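Local coordinates for lipoprotein (Mycoplasma mycoides subsp. capri, PDB 7ADK) that is probably a serine-type protease of the PA (chymotrypsin-like) clan, and may belong to the mycoplasma immunoglobulin proteases that cleave host antibodies, at residues B[174-179]-B[697-702]; B[281-286]-B[469-474]; B[296-301]-B[407-412]. All coordinates share one frame; numbering follows the deposited sequence.

Contact 1: residues B[174-179]-B[697-702]; sequences KDQKSR and FSYQIG
Tyr699 reaches out of the loop 697-702 to the start of helix 176-192, where Gln176 and Arg179 meet its hydroxyl end. Gln176 OE1 lies 3.2 Å from Tyr699 OH, and the rest of the amide stays near Tyr699 CE2, with Gln176 NE2 3.8 Å from it. The two side chains cross at about a right angle, and the amide is turned 77° against the ring. Arg179 comes less close, NH1 lying 3.7 Å from Tyr699 OH. One turn of helix couples the two polar residues: Arg179 NH1 donates to Gln176 OE1 over 2.8 Å, with 148° at the hydrogen, and so holds that oxygen beside the guanidinium, near the tyrosine hydroxyl. The bend of Gln176 at chi2 (-51°) folds its amide back toward Arg179.

The segment 174-179 is a helix-to-helix corner with an N-cap. Lys174 leaves helix 165-173, and Asp175 caps the next helix, its OD1 accepting from Ser178 N at 3.1 Å and from Ser178 OG at 2.6 Å. The other nitrogens of Arg179 serve the same corner: NE and NH2 donate to the carbonyl oxygens of Tyr171 and Thr172 at the end of helix 165-173, so all three guanidinium nitrogens are engaged. On the loop side, Tyr699 O accepts from Ser252 OG. Gln700 NE2 bonds to Tyr187 OH, and Ile701 rests on Phe180 and Tyr187, which brings the loop against helix 176-192 farther along its length.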
loop_
_atom_site.group_PDB
_atom_site.type_symbol
_atom_site.label_atom_id
_atom_site.label_comp_id
_atom_site.label_asym_id
_atom_site.label_seq_id
_atom_site.Cartn_x
_atom_site.Cartn_y
_atom_site.Cartn_z
ATOM N N LYS B 174 16.267 -37.834 4.258
ATOM C CA LYS B 174 17.595 -37.543 3.676
ATOM C C LYS B 174 18.399 -36.522 4.491
ATOM O O LYS B 174 17.828 -35.650 5.145
ATOM C CB LYS B 174 17.413 -37.080 2.216
ATOM C CG LYS B 174 17.207 -38.268 1.268
ATOM C CD LYS B 174 16.838 -37.857 -0.161
ATOM C CE LYS B 174 16.356 -39.095 -0.920
ATOM N NZ LYS B 174 15.866 -38.820 -2.284
ATOM N N ASP B 175 19.728 -36.617 4.445
ATOM C CA ASP B 175 20.645 -35.583 4.955
ATOM C C ASP B 175 20.885 -34.483 3.905
ATOM O O ASP B 175 20.514 -34.633 2.746
ATOM C CB ASP B 175 21.975 -36.201 5.415
ATOM C CG ASP B 175 22.920 -36.610 4.283
ATOM O OD1 ASP B 175 22.438 -37.062 3.223
ATOM O OD2 ASP B 175 24.151 -36.454 4.439
ATOM N N GLN B 176 21.543 -33.378 4.264
ATOM C CA GLN B 176 21.704 -32.260 3.329
ATOM C C GLN B 176 22.515 -32.589 2.070
ATOM O O GLN B 176 22.170 -32.098 1.000
ATOM C CB GLN B 176 22.281 -31.019 4.025
ATOM C CG GLN B 176 21.244 -30.218 4.821
ATOM C CD GLN B 176 19.979 -29.854 4.047
ATOM O OE1 GLN B 176 18.891 -29.855 4.580
ATOM N NE2 GLN B 176 20.020 -29.606 2.760
ATOM N N LYS B 177 23.535 -33.453 2.141
ATOM C CA LYS B 177 24.262 -33.920 0.946
ATOM C C LYS B 177 23.340 -34.665 -0.024
ATOM O O LYS B 177 23.307 -34.350 -1.208
ATOM C CB LYS B 177 25.464 -34.773 1.367
ATOM C CG LYS B 177 26.408 -35.080 0.201
ATOM C CD LYS B 177 27.543 -36.042 0.573
ATOM C CE LYS B 177 28.547 -35.469 1.570
ATOM N NZ LYS B 177 29.639 -36.391 1.871
ATOM N N SER B 178 22.551 -35.621 0.461
ATOM C CA SER B 178 21.634 -36.367 -0.416
ATOM C C SER B 178 20.370 -35.590 -0.824
ATOM O O SER B 178 19.818 -35.852 -1.891
ATOM C CB SER B 178 21.286 -37.712 0.211
ATOM O OG SER B 178 20.638 -37.556 1.444
ATOM N N ARG B 179 19.922 -34.608 -0.027
ATOM C CA ARG B 179 18.947 -33.580 -0.437
ATOM C C ARG B 179 19.473 -32.725 -1.586
ATOM O O ARG B 179 18.756 -32.553 -2.564
ATOM C CB ARG B 179 18.570 -32.673 0.739
ATOM C CG ARG B 179 17.584 -33.301 1.721
ATOM C CD ARG B 179 17.285 -32.324 2.852
ATOM N NE ARG B 179 16.334 -32.857 3.828
ATOM C CZ ARG B 179 16.085 -32.339 5.012
ATOM N NH1 ARG B 179 16.591 -31.224 5.419
ATOM N NH2 ARG B 179 15.315 -32.954 5.844
ATOM N N PHE B 697 18.172 -19.906 6.480
ATOM C CA PHE B 697 18.868 -19.975 5.202
ATOM C C PHE B 697 18.013 -20.521 4.041
ATOM O O PHE B 697 17.116 -21.338 4.216
ATOM C CB PHE B 697 20.130 -20.807 5.400
ATOM C CG PHE B 697 21.068 -20.355 6.503
ATOM C CD1 PHE B 697 21.570 -19.043 6.512
ATOM C CD2 PHE B 697 21.476 -21.263 7.496
ATOM C CE1 PHE B 697 22.458 -18.636 7.517
ATOM C CE2 PHE B 697 22.411 -20.869 8.459
ATOM C CZ PHE B 697 22.889 -19.555 8.472
ATOM N N SER B 698 18.296 -20.048 2.835
ATOM C CA SER B 698 17.614 -20.379 1.588
ATOM C C SER B 698 18.142 -21.664 0.939
ATOM O O SER B 698 19.347 -21.865 0.816
ATOM C CB SER B 698 17.818 -19.211 0.637
ATOM O OG SER B 698 17.074 -19.369 -0.532
ATOM N N TYR B 699 17.255 -22.524 0.442
ATOM C CA TYR B 699 17.589 -23.720 -0.345
ATOM C C TYR B 699 17.726 -23.369 -1.848
ATOM O O TYR B 699 17.339 -24.136 -2.721
ATOM C CB TYR B 699 16.580 -24.857 -0.051
ATOM C CG TYR B 699 16.657 -25.559 1.304
ATOM C CD1 TYR B 699 16.528 -24.842 2.512
ATOM C CD2 TYR B 699 16.798 -26.961 1.361
ATOM C CE1 TYR B 699 16.561 -25.509 3.750
ATOM C CE2 TYR B 699 16.808 -27.637 2.596
ATOM C CZ TYR B 699 16.694 -26.909 3.796
ATOM O OH TYR B 699 16.656 -27.560 4.983
ATOM N N GLN B 700 18.255 -22.194 -2.188
ATOM C CA GLN B 700 18.661 -21.836 -3.552
ATOM C C GLN B 700 19.961 -22.563 -3.956
ATOM O O GLN B 700 20.941 -22.526 -3.214
ATOM C CB GLN B 700 18.815 -20.308 -3.656
ATOM C CG GLN B 700 18.295 -19.730 -4.973
ATOM C CD GLN B 700 19.190 -19.976 -6.165
ATOM O OE1 GLN B 700 20.356 -19.643 -6.185
ATOM N NE2 GLN B 700 18.687 -20.552 -7.221
ATOM N N ILE B 701 19.990 -23.233 -5.116
ATOM C CA ILE B 701 21.176 -23.977 -5.571
ATOM C C ILE B 701 22.227 -23.055 -6.200
ATOM O O ILE B 701 23.420 -23.231 -5.981
ATOM C CB ILE B 701 20.757 -25.094 -6.552
ATOM C CG1 ILE B 701 19.831 -26.143 -5.912
ATOM C CG2 ILE B 701 21.956 -25.774 -7.226
ATOM C CD1 ILE B 701 20.473 -27.050 -4.882
ATOM N N GLY B 702 21.804 -22.060 -6.977
ATOM C CA GLY B 702 22.688 -21.247 -7.808
ATOM C C GLY B 702 23.742 -20.476 -7.036
ATOM O O GLY B 702 24.913 -20.507 -7.394
#

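Contact 2: residues B[281-286]-B[469-474]; sequences VGLART and SEVKVG
Leu283 points from its loop into the bend formed by Ser469 and Val471, and its two methyls divide the work. CD2 sits 3.6 Å from Ser469 CA, against the backbone rather than the hydroxyl, while CD1 lies 3.7 Å from Val471 CB and 4.0 Å from Val471 CG1. With chi1 at 164°, Leu283 CG stands opposite the backbone N, which sends the branch outward from the turn so that both methyls reach the partner loop. The contact is thus apolar, one leucine spread over two residues. Ser469 OG turns elsewhere, to Glu470 OE2 at 2.6 Å, and Glu470 OE1 forms a salt bridge with Lys581. Behind Leu283 the chain curls into a compact turn: Val281 O accepts from both Thr286 N, at 2.8 Å, and Thr286 OG1, at 2.9 Å. Ser469 is further held through its backbone, its O by Lys279 NZ and its N by Asn584 OD1. The two loops adjoin neighbouring strands of the antiparallel sheet: 281-286 leads into strand 289-293, and the loop 469-474 follows strand 461-467; Arg285 pairs through its backbone with Ile428 of strand 421-433, and helix 575-582 supplies Lys581 beside Glu470.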
loop_
_atom_site.group_PDB
_atom_site.type_symbol
_atom_site.label_atom_id
_atom_site.label_comp_id
_atom_site.label_asym_id
_atom_site.label_seq_id
_atom_site.Cartn_x
_atom_site.Cartn_y
_atom_site.Cartn_z
ATOM N N VAL B 281 14.975 -4.569 17.065
ATOM C CA VAL B 281 15.881 -4.515 15.879
ATOM C C VAL B 281 15.573 -3.448 14.827
ATOM O O VAL B 281 16.449 -2.668 14.476
ATOM C CB VAL B 281 16.049 -5.918 15.256
ATOM C CG1 VAL B 281 16.621 -5.933 13.841
ATOM C CG2 VAL B 281 16.950 -6.746 16.171
ATOM N N GLY B 282 14.383 -3.431 14.243
ATOM C CA GLY B 282 14.015 -2.519 13.153
ATOM C C GLY B 282 13.484 -1.174 13.593
ATOM O O GLY B 282 13.161 -0.297 12.805
ATOM N N LEU B 283 13.378 -1.043 14.894
ATOM C CA LEU B 283 12.954 0.099 15.668
ATOM C C LEU B 283 14.054 0.309 16.689
ATOM O O LEU B 283 14.655 -0.652 17.152
ATOM C CB LEU B 283 11.585 -0.237 16.279
ATOM C CG LEU B 283 11.072 0.631 17.435
ATOM C CD1 LEU B 283 9.613 0.264 17.693
ATOM C CD2 LEU B 283 11.851 0.407 18.732
ATOM N N ALA B 284 14.335 1.547 17.027
ATOM C CA ALA B 284 15.493 1.914 17.834
ATOM C C ALA B 284 16.891 1.655 17.252
ATOM O O ALA B 284 17.749 2.490 17.472
ATOM C CB ALA B 284 15.352 1.439 19.267
ATOM N N ARG B 285 17.157 0.560 16.543
ATOM C CA ARG B 285 18.527 0.149 16.217
ATOM C C ARG B 285 18.838 0.237 14.736
ATOM O O ARG B 285 19.772 0.937 14.356
ATOM C CB ARG B 285 18.843 -1.243 16.782
ATOM C CG ARG B 285 18.559 -1.413 18.272
ATOM C CD ARG B 285 19.418 -0.586 19.209
ATOM N NE ARG B 285 18.992 -0.835 20.597
ATOM C CZ ARG B 285 18.188 -0.076 21.317
ATOM N NH1 ARG B 285 18.137 1.215 21.202
ATOM N NH2 ARG B 285 17.380 -0.604 22.179
ATOM N N THR B 286 18.073 -0.422 13.880
ATOM C CA THR B 286 18.199 -0.281 12.417
ATOM C C THR B 286 17.489 0.971 11.967
ATOM O O THR B 286 16.623 0.960 11.098
ATOM C CB THR B 286 17.744 -1.493 11.620
ATOM O OG1 THR B 286 18.312 -2.611 12.241
ATOM C CG2 THR B 286 18.272 -1.414 10.187
ATOM N N SER B 469 10.732 4.607 19.118
ATOM C CA SER B 469 10.817 3.593 20.169
ATOM C C SER B 469 9.502 3.306 20.901
ATOM O O SER B 469 9.314 2.236 21.467
ATOM C CB SER B 469 11.893 4.019 21.156
ATOM O OG SER B 469 11.492 5.111 21.946
ATOM N N GLU B 470 8.584 4.256 20.877
ATOM C CA GLU B 470 7.278 4.252 21.521
ATOM C C GLU B 470 6.304 3.196 20.965
ATOM O O GLU B 470 5.385 2.784 21.673
ATOM C CB GLU B 470 6.700 5.669 21.375
ATOM C CG GLU B 470 7.498 6.769 22.097
ATOM C CD GLU B 470 8.619 7.428 21.271
ATOM O OE1 GLU B 470 8.450 8.592 20.853
ATOM O OE2 GLU B 470 9.686 6.813 21.055
ATOM N N VAL B 471 6.530 2.734 19.733
ATOM C CA VAL B 471 5.705 1.794 18.940
ATOM C C VAL B 471 5.639 0.367 19.506
ATOM O O VAL B 471 6.533 -0.071 20.222
ATOM C CB VAL B 471 6.278 1.787 17.515
ATOM C CG1 VAL B 471 5.836 0.677 16.577
ATOM C CG2 VAL B 471 5.962 3.094 16.808
ATOM N N LYS B 472 4.590 -0.392 19.155
ATOM C CA LYS B 472 4.253 -1.712 19.726
ATOM C C LYS B 472 4.198 -2.831 18.677
ATOM O O LYS B 472 3.817 -2.616 17.528
ATOM C CB LYS B 472 2.934 -1.612 20.512
ATOM C CG LYS B 472 3.078 -0.715 21.747
ATOM C CD LYS B 472 1.758 -0.518 22.482
ATOM C CE LYS B 472 1.971 0.483 23.622
ATOM N NZ LYS B 472 0.690 0.967 24.177
ATOM N N VAL B 473 4.591 -4.037 19.081
ATOM C CA VAL B 473 4.618 -5.237 18.227
ATOM C C VAL B 473 3.212 -5.685 17.825
ATOM O O VAL B 473 2.225 -5.397 18.498
ATOM C CB VAL B 473 5.414 -6.390 18.867
ATOM C CG1 VAL B 473 6.850 -5.970 19.145
ATOM C CG2 VAL B 473 4.806 -6.930 20.154
ATOM N N GLY B 474 3.115 -6.373 16.692
ATOM C CA GLY B 474 1.863 -6.819 16.088
ATOM C C GLY B 474 1.126 -5.764 15.273
ATOM O O GLY B 474 0.296 -6.121 14.448
#

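Contact 3: residues B[296-301]-B[407-412]; sequences AIQTFQ and EKYNEK
The chain enters helix 299-313 beside the last turns of helix 402-412, the closest pair of CA atoms being those of Gln298 and Tyr409, 6.1 Å apart. Gln298 NE2 and Gln301 OE1 both sit over one face of the Tyr409 ring. Gln298 NE2 is 3.4 Å above the ring plane, offset toward the rim, and nearest to Tyr409 CD1 at 3.5 Å; its amide is inclined by only 33° to the ring. Gln301 OE1 comes over the far part of the ring, 3.6 Å from Tyr409 CZ, while Gln301 CB packs 3.6 Å from Tyr409 CE2. The two amides are joined by a bond from Gln298 NE2 to Gln301 OE1 of 3.0 Å, which meets the acceptor from above its carbonyl plane. The opposite end of the Gln298 amide takes a bond from Lys412 NZ to OE1, 2.8 Å long, so this buried amide is gripped at both its oxygen and its nitrogen. Lys412 gets there by bending at chi2 and chi3 (-65°), folding its chain round to bring NZ to the oxygen. Tyr409 also touches Thr302 and Thr305 of helix 299-313. The arrangement closes the base of a helical excursion: strands 289-293 and 421-433 pair antiparallel in the sheet, and the residues from 302 to 406 contain helices but no strand, consistent with an insertion into a PA-clan protease fold.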
loop_
_atom_site.group_PDB
_atom_site.type_symbol
_atom_site.label_atom_id
_atom_site.label_comp_id
_atom_site.label_asym_id
_atom_site.label_seq_id
_atom_site.Cartn_x
_atom_site.Cartn_y
_atom_site.Cartn_z
ATOM N N ALA B 296 21.931 16.943 -8.669
ATOM C CA ALA B 296 22.277 16.607 -10.042
ATOM C C ALA B 296 21.494 15.361 -10.497
ATOM O O ALA B 296 20.645 14.872 -9.758
ATOM C CB ALA B 296 23.778 16.421 -10.089
ATOM N N ILE B 297 21.785 14.820 -11.679
ATOM C CA ILE B 297 21.260 13.529 -12.184
ATOM C C ILE B 297 22.321 12.710 -12.953
ATOM O O ILE B 297 22.346 11.485 -12.887
ATOM C CB ILE B 297 20.035 13.772 -13.128
ATOM C CG1 ILE B 297 18.826 14.407 -12.410
ATOM C CG2 ILE B 297 19.592 12.500 -13.870
ATOM C CD1 ILE B 297 17.592 14.643 -13.280
ATOM N N GLN B 298 23.183 13.380 -13.714
ATOM C CA GLN B 298 23.804 12.814 -14.917
ATOM C C GLN B 298 24.868 11.708 -14.823
ATOM O O GLN B 298 25.067 11.051 -15.841
ATOM C CB GLN B 298 24.306 13.972 -15.798
ATOM C CG GLN B 298 23.243 15.027 -16.152
ATOM C CD GLN B 298 21.952 14.460 -16.727
ATOM O OE1 GLN B 298 20.864 14.917 -16.432
ATOM N NE2 GLN B 298 22.003 13.463 -17.570
ATOM N N THR B 299 25.534 11.446 -13.694
ATOM C CA THR B 299 26.638 10.450 -13.618
ATOM C C THR B 299 26.190 8.999 -13.873
ATOM O O THR B 299 26.954 8.188 -14.396
ATOM C CB THR B 299 27.368 10.594 -12.271
ATOM O OG1 THR B 299 28.027 11.846 -12.237
ATOM C CG2 THR B 299 28.438 9.552 -11.971
ATOM N N PHE B 300 24.925 8.671 -13.615
ATOM C CA PHE B 300 24.315 7.431 -14.098
ATOM C C PHE B 300 24.238 7.401 -15.637
ATOM O O PHE B 300 24.547 6.392 -16.263
ATOM C CB PHE B 300 22.933 7.278 -13.428
ATOM C CG PHE B 300 21.948 6.332 -14.099
ATOM C CD1 PHE B 300 22.319 5.009 -14.396
ATOM C CD2 PHE B 300 20.666 6.785 -14.459
ATOM C CE1 PHE B 300 21.437 4.159 -15.080
ATOM C CE2 PHE B 300 19.788 5.942 -15.154
ATOM C CZ PHE B 300 20.174 4.630 -15.467
ATOM N N GLN B 301 23.860 8.508 -16.271
ATOM C CA GLN B 301 23.545 8.570 -17.697
ATOM C C GLN B 301 24.773 8.736 -18.598
ATOM O O GLN B 301 24.762 8.242 -19.724
ATOM C CB GLN B 301 22.517 9.685 -17.944
ATOM C CG GLN B 301 21.235 9.484 -17.117
ATOM C CD GLN B 301 20.030 10.277 -17.623
ATOM O OE1 GLN B 301 20.113 11.232 -18.382
ATOM N NE2 GLN B 301 18.849 9.918 -17.190
ATOM N N GLU B 407 27.804 15.354 -24.328
ATOM C CA GLU B 407 28.056 16.802 -24.356
ATOM C C GLU B 407 26.830 17.591 -23.860
ATOM O O GLU B 407 26.991 18.576 -23.143
ATOM C CB GLU B 407 28.486 17.233 -25.772
ATOM C CG GLU B 407 28.902 18.704 -25.944
ATOM C CD GLU B 407 30.271 19.063 -25.352
ATOM O OE1 GLU B 407 30.861 18.299 -24.575
ATOM O OE2 GLU B 407 30.786 20.133 -25.677
ATOM N N LYS B 408 25.606 17.134 -24.166
ATOM C CA LYS B 408 24.368 17.677 -23.595
ATOM C C LYS B 408 24.248 17.366 -22.100
ATOM O O LYS B 408 23.987 18.271 -21.316
ATOM C CB LYS B 408 23.136 17.218 -24.390
ATOM C CG LYS B 408 21.860 17.880 -23.859
ATOM C CD LYS B 408 20.605 17.409 -24.581
ATOM C CE LYS B 408 19.356 17.924 -23.875
ATOM N NZ LYS B 408 18.119 17.309 -24.364
ATOM N N TYR B 409 24.479 16.128 -21.675
ATOM C CA TYR B 409 24.472 15.752 -20.255
ATOM C C TYR B 409 25.466 16.566 -19.426
ATOM O O TYR B 409 25.100 17.103 -18.388
ATOM C CB TYR B 409 24.791 14.261 -20.108
ATOM C CG TYR B 409 23.788 13.279 -20.676
ATOM C CD1 TYR B 409 22.476 13.662 -21.017
ATOM C CD2 TYR B 409 24.166 11.933 -20.781
ATOM C CE1 TYR B 409 21.541 12.701 -21.437
ATOM C CE2 TYR B 409 23.239 10.980 -21.220
ATOM C CZ TYR B 409 21.921 11.353 -21.540
ATOM O OH TYR B 409 21.022 10.429 -21.963
ATOM N N ASN B 410 26.699 16.719 -19.891
ATOM C CA ASN B 410 27.716 17.458 -19.165
ATOM C C ASN B 410 27.419 18.972 -19.077
ATOM O O ASN B 410 27.925 19.600 -18.152
ATOM C CB ASN B 410 29.084 17.119 -19.773
ATOM C CG ASN B 410 30.230 17.426 -18.831
ATOM O OD1 ASN B 410 30.727 18.537 -18.755
ATOM N ND2 ASN B 410 30.702 16.448 -18.098
ATOM N N GLU B 411 26.569 19.563 -19.939
ATOM C CA GLU B 411 26.042 20.919 -19.718
ATOM C C GLU B 411 24.752 20.949 -18.879
ATOM O O GLU B 411 24.597 21.870 -18.077
ATOM C CB GLU B 411 25.921 21.732 -21.016
ATOM C CG GLU B 411 24.807 21.334 -21.984
ATOM C CD GLU B 411 24.565 22.414 -23.045
ATOM O OE1 GLU B 411 24.019 23.491 -22.712
ATOM O OE2 GLU B 411 24.896 22.208 -24.229
ATOM N N LYS B 412 23.881 19.931 -18.943
ATOM C CA LYS B 412 22.735 19.815 -18.020
ATOM C C LYS B 412 23.191 19.612 -16.571
ATOM O O LYS B 412 22.618 20.192 -15.659
ATOM C CB LYS B 412 21.776 18.694 -18.457
ATOM C CG LYS B 412 20.343 19.028 -18.001
ATOM C CD LYS B 412 19.540 17.841 -17.479
ATOM C CE LYS B 412 19.259 16.773 -18.542
ATOM N NZ LYS B 412 18.599 15.584 -17.943
#

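In the fold
Along the chain the three contacts enclose one another in succession: contact 1 is outermost, contact 2 lies within it, and contact 3 is innermost. In space they are well separated. The centres of contacts 1 and 2 are 34 Å apart. Those of contacts 2 and 3 are 40 Å apart. Contacts 1 and 3, with centres 47 Å apart, lie on opposite sides of the chain's centre. Strand 289-293 connects contacts 2 and 3, following 281-286 and preceding 296-301; one contact borders the antiparallel sheet and the other closes the helical excursion leaving it. Contact 1 instead joins the start of helix 176-192, near the beginning of the modelled chain, to a loop of the peptidase region.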